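Lipase-esterase related protein (PDB 3E0X) is of unconfirmed function but probably acts as a hydrolase of the lipase-esterase kind, built on the alpha/beta hydrolase fold. Local coordinates at residues A[4-8]-A[47-51]; A[118-122]-A[175-181]. All coordinates share one frame. Where two conformers were deposited one is given. Residues are numbered along the deposited sequence.

Contact 1. Residues A[4-8]-A[47-51]; sequences MLHYV and LDLKG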
loop_
_atom_site.group_PDB
_atom_site.type_symbol
_atom_site.label_atom_id
_atom_site.label_comp_id
_atom_site.label_asym_id
_atom_site.label_seq_id
_atom_site.Cartn_x
_atom_site.Cartn_y
_atom_site.Cartn_z
HETATM N N MSE A 4 9.925 -10.357 14.066
HETATM C CA MSE A 4 8.861 -9.479 13.623
HETATM C C MSE A 4 9.411 -8.445 12.643
HETATM O O MSE A 4 10.582 -8.033 12.711
HETATM C CB MSE A 4 8.158 -8.773 14.804
HETATM C CG MSE A 4 7.324 -9.677 15.754
HETATM SE SE MSE A 4 5.701 -10.468 15.016
HETATM C CE MSE A 4 6.505 -12.176 14.589
ATOM N N LEU A 5 8.548 -8.016 11.736
ATOM C CA LEU A 5 8.880 -6.909 10.871
ATOM C C LEU A 5 9.172 -5.639 11.675
ATOM O O LEU A 5 8.599 -5.410 12.749
ATOM C CB LEU A 5 7.722 -6.670 9.909
ATOM C CG LEU A 5 7.395 -7.816 8.963
ATOM C CD1 LEU A 5 6.060 -7.537 8.314
ATOM C CD2 LEU A 5 8.529 -7.971 7.937
ATOM N N HIS A 6 10.062 -4.809 11.139
ATOM C CA HIS A 6 10.322 -3.492 11.698
ATOM C C HIS A 6 9.097 -2.614 11.484
ATOM O O HIS A 6 8.419 -2.714 10.462
ATOM C CB HIS A 6 11.515 -2.864 10.980
ATOM C CG HIS A 6 11.721 -1.410 11.289
ATOM N ND1 HIS A 6 12.223 -0.965 12.498
ATOM C CD2 HIS A 6 11.483 -0.300 10.551
ATOM C CE1 HIS A 6 12.283 0.358 12.487
ATOM N NE2 HIS A 6 11.848 0.785 11.313
ATOM N N TYR A 7 8.813 -1.749 12.441
ATOM C CA TYR A 7 7.743 -0.791 12.276
ATOM C C TYR A 7 8.093 0.472 13.056
ATOM O O TYR A 7 8.971 0.463 13.948
ATOM C CB TYR A 7 6.402 -1.337 12.787
ATOM C CG TYR A 7 6.363 -1.534 14.282
ATOM C CD1 TYR A 7 5.861 -0.544 15.124
ATOM C CD2 TYR A 7 6.843 -2.703 14.853
ATOM C CE1 TYR A 7 5.844 -0.713 16.526
ATOM C CE2 TYR A 7 6.810 -2.893 16.230
ATOM C CZ TYR A 7 6.315 -1.895 17.062
ATOM O OH TYR A 7 6.297 -2.093 18.439
ATOM N N VAL A 8 7.375 1.531 12.719
ATOM C CA VAL A 8 7.419 2.816 13.421
ATOM C C VAL A 8 6.035 3.069 14.032
ATOM O O VAL A 8 5.012 2.833 13.356
ATOM C CB VAL A 8 7.806 3.958 12.438
ATOM C CG1 VAL A 8 7.625 5.314 13.082
ATOM C CG2 VAL A 8 9.257 3.807 11.993
ATOM N N LEU A 47 4.620 -0.225 8.865
ATOM C CA LEU A 47 5.398 -1.449 8.715
ATOM C C LEU A 47 6.457 -1.335 7.614
ATOM O O LEU A 47 6.149 -0.764 6.564
ATOM C CB LEU A 47 4.402 -2.539 8.287
ATOM C CG LEU A 47 4.583 -3.995 8.679
ATOM C CD1 LEU A 47 4.936 -4.097 10.156
ATOM C CD2 LEU A 47 3.321 -4.808 8.351
ATOM N N ASP A 48 7.642 -1.902 7.804
ATOM C CA ASP A 48 8.528 -2.174 6.665
ATOM C C ASP A 48 8.337 -3.635 6.265
ATOM O O ASP A 48 8.515 -4.566 7.084
ATOM C CB ASP A 48 10.005 -1.933 7.029
ATOM C CG ASP A 48 10.440 -0.472 6.891
ATOM O OD1 ASP A 48 9.878 0.277 6.059
ATOM O OD2 ASP A 48 11.405 -0.087 7.597
ATOM N N LEU A 49 7.965 -3.862 5.011
ATOM C CA LEU A 49 7.849 -5.241 4.530
ATOM C C LEU A 49 9.228 -5.893 4.490
ATOM O O LEU A 49 10.238 -5.219 4.372
ATOM C CB LEU A 49 7.208 -5.286 3.127
ATOM C CG LEU A 49 5.769 -4.766 3.021
ATOM C CD1 LEU A 49 5.348 -4.627 1.550
ATOM C CD2 LEU A 49 4.854 -5.716 3.815
ATOM N N LYS A 50 9.264 -7.213 4.562
ATOM C CA LYS A 50 10.530 -7.941 4.592
ATOM C C LYS A 50 11.394 -7.530 3.412
ATOM O O LYS A 50 10.932 -7.441 2.265
ATOM C CB LYS A 50 10.237 -9.447 4.588
ATOM C CG LYS A 50 11.446 -10.398 4.722
ATOM C CD LYS A 50 10.920 -11.864 4.969
ATOM C CE LYS A 50 11.963 -12.911 4.798
ATOM N NZ LYS A 50 11.993 -13.464 3.441
ATOM N N GLY A 51 12.658 -7.257 3.715
ATOM C CA GLY A 51 13.612 -6.833 2.705
ATOM C C GLY A 51 13.582 -5.359 2.322
ATOM O O GLY A 51 14.347 -4.933 1.454
#
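This is an antiparallel strand contact at the edge of the central sheet, where the outermost strand 7-11 runs beside the end of strand 43-47. Tyr-7 and Leu-47 form a non-hydrogen-bonded pair with CA atoms 4.3 Å apart, and next to it Asp-48 N donates to His-6 O at 2.9 Å in an almost straight bond. Beyond it the two chains diverge, and side chains take over. Strand 7-11 is the one antiparallel member of this sheet and probably corresponds to β2 of the canonical alpha/beta hydrolase fold; the chain leaving Leu-47 heads for helix 63-76. Leu-47 CD1 packs against Leu-5 CB at 3.8 Å and Tyr-7 CB at 4.1 Å, while the Tyr-7 ring leads away. Leu-5 reaches further along the departing loop: its CD2 lies 3.5 Å from both Asp-48 O and Lys-50 N, so the methyl lies against the extended backbone from Asp-48 to Lys-50. The His-6 ring turns an edge to the Asp-48 carboxylate, CD2 to OD2 3.0 Å, but that carboxylate has firmer partners, accepting from Leu-29 N and Glu-54 N. Leu-49 points away from the edge strand, and its side chain touches Met-93 and Ile-97 of helix 93-102.

Contact 2. Residues A[118-122]-A[175-181]; sequences GARFD and CKLIDLV
Phe-121 lays its ring edge against the end of helix 165-177: CD2 is 3.3 Å from Cys-175 O, 3.9 Å from Cys-175 CB and 3.8 Å from Ile-178 CG2. Its m rotamer (chi1 -56°) also brings the ring centroid within 4.8 Å of Cys-175 SG, an oblique sulfur-aromatic contact. In this alpha/beta hydrolase fold the pairing joins the loop after strand 109-115 to the chain returning from the helical insertion toward strand 191-196. The helix stops at Leu-177; Ile-178 (-70/139) and Asp-179 (-149/93) are extended and run antiparallel to Ala-119 and Arg-120, with Arg-120 CA 4.6 Å from Asp-179 CA. Leu-180 N donates to Ala-119 O at 2.8 Å, and Ala-119 CB meets Leu-180 CB at 4.1 Å and Val-181 CG2 at 3.9 Å. A water accepts from Phe-121 N (2.8 Å) and lies 2.8 Å from Cys-175 O and 2.6 Å from Ile-178 O. Asp-179 OD1 takes Val-181 N at 3.1 Å, an Asx turn. Arg-120, t at chi1 and chi2, places a guanidinium face over Val-181 CG2 and salt-bridges NE to Asp-122 OD1 at 3.1 Å; a second water accepts from Arg-120 NH1 at 2.9 Å and donates to Asp-179 OD2 at 2.6 Å.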
loop_
_atom_site.group_PDB
_atom_site.type_symbol
_atom_site.label_atom_id
_atom_site.label_comp_id
_atom_site.label_asym_id
_atom_site.label_seq_id
_atom_site.Cartn_x
_atom_site.Cartn_y
_atom_site.Cartn_z
ATOM N N GLY A 118 -4.728 -1.997 -6.228
ATOM C CA GLY A 118 -5.445 -2.887 -7.121
ATOM C C GLY A 118 -5.389 -4.310 -6.593
ATOM O O GLY A 118 -4.608 -4.618 -5.682
ATOM N N ALA A 119 -6.227 -5.162 -7.176
ATOM C CA ALA A 119 -6.206 -6.583 -6.895
ATOM C C ALA A 119 -5.545 -7.379 -8.023
ATOM O O ALA A 119 -5.334 -8.570 -7.901
ATOM C CB ALA A 119 -7.631 -7.088 -6.688
ATOM N N ARG A 120 -5.278 -6.710 -9.132
ATOM C CA ARG A 120 -4.684 -7.303 -10.339
ATOM C C ARG A 120 -4.183 -6.113 -11.134
ATOM O O ARG A 120 -4.817 -5.056 -11.155
ATOM C CB ARG A 120 -5.750 -8.109 -11.117
ATOM C CG ARG A 120 -5.317 -8.745 -12.450
ATOM C CD ARG A 120 -6.529 -9.342 -13.181
ATOM N NE ARG A 120 -7.461 -8.325 -13.659
ATOM C CZ ARG A 120 -8.776 -8.494 -13.784
ATOM N NH1 ARG A 120 -9.341 -9.654 -13.492
ATOM N NH2 ARG A 120 -9.533 -7.492 -14.210
ATOM N N PHE A 121 -3.028 -6.283 -11.764
ATOM C CA PHE A 121 -2.382 -5.187 -12.478
ATOM C C PHE A 121 -2.095 -5.629 -13.905
ATOM O O PHE A 121 -0.951 -5.582 -14.363
ATOM C CB PHE A 121 -1.103 -4.759 -11.744
ATOM C CG PHE A 121 -1.346 -4.367 -10.305
ATOM C CD1 PHE A 121 -1.772 -3.080 -9.966
ATOM C CD2 PHE A 121 -1.183 -5.304 -9.295
ATOM C CE1 PHE A 121 -2.018 -2.737 -8.628
ATOM C CE2 PHE A 121 -1.425 -4.960 -7.946
ATOM C CZ PHE A 121 -1.831 -3.670 -7.613
ATOM N N ASP A 122 -3.146 -6.027 -14.618
ATOM C CA ASP A 122 -2.996 -6.691 -15.919
ATOM C C ASP A 122 -2.666 -5.778 -17.085
ATOM O O ASP A 122 -2.367 -6.271 -18.166
ATOM C CB ASP A 122 -4.251 -7.520 -16.218
ATOM C CG ASP A 122 -5.510 -6.694 -16.162
ATOM O OD1 ASP A 122 -5.814 -6.181 -15.081
ATOM O OD2 ASP A 122 -6.195 -6.525 -17.195
ATOM N N CYS A 175 3.739 -7.777 -8.585
ATOM C CA CYS A 175 2.486 -7.116 -8.977
ATOM C C CYS A 175 1.925 -7.645 -10.279
ATOM O O CYS A 175 0.708 -7.816 -10.409
ATOM C CB CYS A 175 2.682 -5.610 -9.084
ATOM S SG CYS A 175 2.855 -4.812 -7.468
ATOM N N LYS A 176 2.800 -7.927 -11.244
ATOM C CA LYS A 176 2.321 -8.456 -12.511
ATOM C C LYS A 176 1.728 -9.874 -12.332
ATOM O O LYS A 176 0.831 -10.269 -13.085
ATOM C CB LYS A 176 3.425 -8.446 -13.567
ATOM C CG LYS A 176 2.952 -9.045 -14.872
ATOM C CD LYS A 176 3.812 -8.724 -16.065
ATOM C CE LYS A 176 3.222 -9.478 -17.261
ATOM N NZ LYS A 176 4.230 -9.982 -18.220
ATOM N N LEU A 177 2.200 -10.619 -11.331
ATOM C CA LEU A 177 1.721 -11.973 -11.094
ATOM C C LEU A 177 0.406 -12.029 -10.313
ATOM O O LEU A 177 -0.364 -12.952 -10.540
ATOM C CB LEU A 177 2.765 -12.775 -10.336
ATOM C CG LEU A 177 4.056 -13.117 -11.091
ATOM C CD1 LEU A 177 5.077 -13.752 -10.130
ATOM C CD2 LEU A 177 3.809 -13.997 -12.309
ATOM N N ILE A 178 0.149 -11.086 -9.402
ATOM C CA ILE A 178 -1.008 -11.217 -8.483
ATOM C C ILE A 178 -2.369 -11.067 -9.173
ATOM O O ILE A 178 -2.551 -10.222 -10.059
ATOM C CB ILE A 178 -0.902 -10.234 -7.292
ATOM C CG1 ILE A 178 -1.895 -10.603 -6.177
ATOM C CG2 ILE A 178 -1.062 -8.760 -7.750
ATOM C CD1 ILE A 178 -1.715 -12.025 -5.546
ATOM N N ASP A 179 -3.328 -11.906 -8.773
ATOM C CA ASP A 179 -4.685 -11.724 -9.251
ATOM C C ASP A 179 -5.648 -12.190 -8.177
ATOM O O ASP A 179 -5.984 -13.386 -8.105
ATOM C CB ASP A 179 -4.889 -12.505 -10.550
ATOM C CG ASP A 179 -6.243 -12.244 -11.186
ATOM O OD1 ASP A 179 -7.111 -11.616 -10.522
ATOM O OD2 ASP A 179 -6.411 -12.658 -12.365
ATOM N N LEU A 180 -6.074 -11.249 -7.338
ATOM C CA LEU A 180 -7.035 -11.556 -6.270
ATOM C C LEU A 180 -8.467 -11.233 -6.665
ATOM O O LEU A 180 -9.358 -11.275 -5.822
ATOM C CB LEU A 180 -6.712 -10.759 -4.998
ATOM C CG LEU A 180 -5.349 -11.046 -4.375
ATOM C CD1 LEU A 180 -4.926 -9.923 -3.422
ATOM C CD2 LEU A 180 -5.344 -12.400 -3.698
ATOM N N VAL A 181 -8.697 -10.873 -7.924
ATOM C CA VAL A 181 -9.992 -10.308 -8.282
ATOM C C VAL A 181 -11.169 -11.235 -7.957
ATOM O O VAL A 181 -12.192 -10.781 -7.417
ATOM C CB VAL A 181 -10.024 -9.828 -9.745
ATOM C CG1 VAL A 181 -11.464 -9.468 -10.171
ATOM C CG2 VAL A 181 -9.147 -8.622 -9.887
HETATM O O HOH W 1 -8.485 -12.398 -13.835
HETATM O O HOH W 2 -1.500 -8.597 -11.855
#

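How the contacts relate
Contacts 1 and 2 follow one another along the chain: contact 1 belongs to the antiparallel edge of the sheet, whereas contact 2 joins the loop beyond strand 109-115 to the end of helix 165-177 and the chain after it. Their centres are 23 Å apart and their nearest atoms about 9 Å, so they do not touch. Contact 2 lies nearer the ortho-xylene pocket, which includes Tyr-91, Ser-92 and His-227: the side chain of Cys-175 is about 6 Å from the ligand and touches the pocket residue Ser-25, while that of Leu-49 is about 9 Å away. Met-93, next to Ser-92 in a probable GxSxG nucleophile elbow, touches both of these side chains. Helix 63-76 is shared too, meeting Leu-47 of contact 1 and Ile-178 of contact 2.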